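Local coordinates for protein ribosomal RNA small subunit methyltransferase E (Legionella pneumophila, PDB 5O95) that probably methylates the N3 position of a specific uridine in the 16S rRNA of the small ribosomal subunit, using S-adenosyl-L-methionine as methyl donor, at residues 12-16 / 47-53. Residues are numbered along the deposited sequence; the frame is centred on the assembly and turned at random.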
loop_
_atom_site.group_PDB
_atom_site.type_symbol
_atom_site.label_atom_id
_atom_site.label_comp_id
_atom_site.label_asym_id
_atom_site.label_seq_id
_atom_site.Cartn_x
_atom_site.Cartn_y
_atom_site.Cartn_z
ATOM N N PRO B 12 -25.576 -11.243 5.122
ATOM C CA PRO B 12 -25.783 -12.475 4.363
ATOM C C PRO B 12 -27.273 -12.729 4.185
ATOM O O PRO B 12 -28.106 -12.245 4.955
ATOM C CB PRO B 12 -25.149 -13.547 5.253
ATOM C CG PRO B 12 -25.252 -12.986 6.634
ATOM C CD PRO B 12 -25.006 -11.500 6.460
ATOM N N GLY B 13 -27.591 -13.478 3.141
ATOM C CA GLY B 13 -28.954 -13.952 2.925
ATOM C C GLY B 13 -29.497 -13.517 1.581
ATOM O O GLY B 13 -28.902 -12.727 0.853
ATOM N N GLU B 14 -30.663 -14.083 1.261
ATOM C CA GLU B 14 -31.420 -13.723 0.073
ATOM C C GLU B 14 -32.637 -12.933 0.525
ATOM O O GLU B 14 -33.295 -13.314 1.506
ATOM C CB GLU B 14 -31.912 -14.987 -0.622
ATOM C CG GLU B 14 -30.834 -15.901 -1.115
ATOM C CD GLU B 14 -30.008 -15.281 -2.208
ATOM O OE1 GLU B 14 -30.593 -14.590 -3.066
ATOM O OE2 GLU B 14 -28.775 -15.485 -2.205
ATOM N N TYR B 15 -32.966 -11.869 -0.226
ATOM C CA TYR B 15 -34.036 -10.952 0.134
ATOM C C TYR B 15 -34.770 -10.541 -1.129
ATOM O O TYR B 15 -34.237 -10.645 -2.233
ATOM C CB TYR B 15 -33.540 -9.706 0.890
ATOM C CG TYR B 15 -32.757 -10.136 2.092
ATOM C CD1 TYR B 15 -33.413 -10.563 3.234
ATOM C CD2 TYR B 15 -31.361 -10.204 2.054
ATOM C CE1 TYR B 15 -32.723 -11.019 4.329
ATOM C CE2 TYR B 15 -30.650 -10.663 3.153
ATOM C CZ TYR B 15 -31.346 -11.073 4.283
ATOM O OH TYR B 15 -30.650 -11.537 5.379
ATOM N N GLN B 16 -35.999 -10.083 -0.941
ATOM C CA GLN B 16 -36.835 -9.672 -2.056
ATOM C C GLN B 16 -37.294 -8.239 -1.855
ATOM O O GLN B 16 -37.398 -7.778 -0.722
ATOM C CB GLN B 16 -38.082 -10.562 -2.171
ATOM C CG GLN B 16 -37.775 -12.046 -2.313
ATOM C CD GLN B 16 -36.762 -12.342 -3.408
ATOM O OE1 GLN B 16 -36.813 -11.758 -4.492
ATOM N NE2 GLN B 16 -35.830 -13.252 -3.127
ATOM N N ASN B 47 -24.720 -9.130 -0.043
ATOM C CA ASN B 47 -24.897 -10.418 0.623
ATOM C C ASN B 47 -23.735 -11.384 0.424
ATOM O O ASN B 47 -23.829 -12.552 0.831
ATOM C CB ASN B 47 -26.232 -11.067 0.222
ATOM C CG ASN B 47 -26.245 -11.582 -1.212
ATOM O OD1 ASN B 47 -25.370 -11.260 -2.024
ATOM N ND2 ASN B 47 -27.294 -12.350 -1.548
ATOM N N GLY B 48 -22.613 -10.913 -0.129
ATOM C CA GLY B 48 -21.506 -11.791 -0.431
ATOM C C GLY B 48 -21.687 -12.646 -1.658
ATOM O O GLY B 48 -20.799 -13.432 -1.980
ATOM N N ASP B 49 -22.815 -12.527 -2.358
ATOM C CA ASP B 49 -23.062 -13.280 -3.571
ATOM C C ASP B 49 -23.386 -12.331 -4.724
ATOM O O ASP B 49 -24.165 -12.656 -5.621
ATOM C CB ASP B 49 -24.183 -14.299 -3.350
ATOM C CG ASP B 49 -24.244 -15.362 -4.436
ATOM O OD1 ASP B 49 -23.193 -15.715 -5.022
ATOM O OD2 ASP B 49 -25.364 -15.844 -4.700
ATOM N N ASN B 50 -22.759 -11.142 -4.707
ATOM C CA ASN B 50 -22.826 -10.202 -5.829
ATOM C C ASN B 50 -24.241 -9.686 -6.094
ATOM O O ASN B 50 -24.609 -9.397 -7.245
ATOM C CB ASN B 50 -22.142 -10.783 -7.062
ATOM C CG ASN B 50 -20.680 -11.053 -6.789
ATOM O OD1 ASN B 50 -19.958 -10.141 -6.415
ATOM N ND2 ASN B 50 -20.253 -12.314 -6.919
ATOM N N LYS B 51 -25.036 -9.557 -5.035
ATOM C CA LYS B 51 -26.304 -8.843 -5.096
ATOM C C LYS B 51 -26.238 -7.635 -4.175
ATOM O O LYS B 51 -25.737 -7.733 -3.047
ATOM C CB LYS B 51 -27.473 -9.737 -4.687
ATOM C CG LYS B 51 -27.740 -10.842 -5.689
ATOM C CD LYS B 51 -28.886 -11.740 -5.226
ATOM C CE LYS B 51 -29.027 -12.945 -6.136
ATOM N NZ LYS B 51 -30.087 -13.861 -5.639
ATOM N N GLU B 52 -26.754 -6.508 -4.656
ATOM C CA GLU B 52 -26.878 -5.279 -3.880
ATOM C C GLU B 52 -28.356 -5.011 -3.634
ATOM O O GLU B 52 -29.167 -5.102 -4.563
ATOM C CB GLU B 52 -26.259 -4.094 -4.623
ATOM C CG GLU B 52 -24.728 -4.076 -4.540
ATOM C CD GLU B 52 -24.126 -2.876 -5.232
ATOM O OE1 GLU B 52 -24.850 -1.943 -5.640
ATOM O OE2 GLU B 52 -22.886 -2.841 -5.348
ATOM N N PHE B 53 -28.699 -4.687 -2.386
ATOM C CA PHE B 53 -30.080 -4.451 -1.972
ATOM C C PHE B 53 -30.198 -2.983 -1.593
ATOM O O PHE B 53 -29.576 -2.529 -0.630
ATOM C CB PHE B 53 -30.426 -5.366 -0.802
ATOM C CG PHE B 53 -30.259 -6.825 -1.123
ATOM C CD1 PHE B 53 -29.008 -7.437 -0.982
ATOM C CD2 PHE B 53 -31.346 -7.583 -1.562
ATOM C CE1 PHE B 53 -28.835 -8.770 -1.310
ATOM C CE2 PHE B 53 -31.186 -8.916 -1.900
ATOM C CZ PHE B 53 -29.924 -9.518 -1.751
HETATM O O HOH W 1 -25.585 -14.541 1.311
#
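Asn47 OD1 is gripped by the backbone N of Asp49, 2.9 Å away, and weakly by Lys51 N, while ND2 of the same side chain donates across to Gly13 O at 2.9 Å. The first of these bonds closes an Asx turn; the last is nearly straight (161° at the hydrogen) and lies in the plane of Asn47's own side-chain amide. Held at both ends, the amide can hardly flip; a chi1 of 72°, with CG between the backbone N and the carbonyl carbon, allows this double use. Asparagine suits the place because it carries a donor and an acceptor on one short, flat group. A water extends the link, donating to Asn47 O and accepting from Gly13 N.

Further out, two long, oppositely charged chains meet: in one of two modelled conformers Lys51 NZ reaches Glu14 OE1 on its syn side at 2.7 Å, a salt bridge that may not be permanent. It may partly offset the negative charge of Asp49, whose OD2 lies 4.2 Å from Glu14 OE2.

On the apolar side Tyr15 turns its ring edge toward the flat, buried face that Phe53 provides, a T-shaped pair with centroids 5.6 Å apart and planes at 84°, while Tyr15 CB rests 3.7 Å from Phe53 CE2. Tyrosine adds a hydroxyl: Tyr15 OH donates to Pro12 O, 2.7 Å away at the ring's edge, closing the segment back on itself. Glycine suits position 13, where a CB would jam against Pro12 O and run into Tyr15 OH.

Phe53 also packs on Leu45. Together these contacts join the loop following strand 8-10 to the turn and second strand of the beta hairpin 42-46/51-61, in the mixed sheet of the PUA-like domain of RsmE methyltransferases.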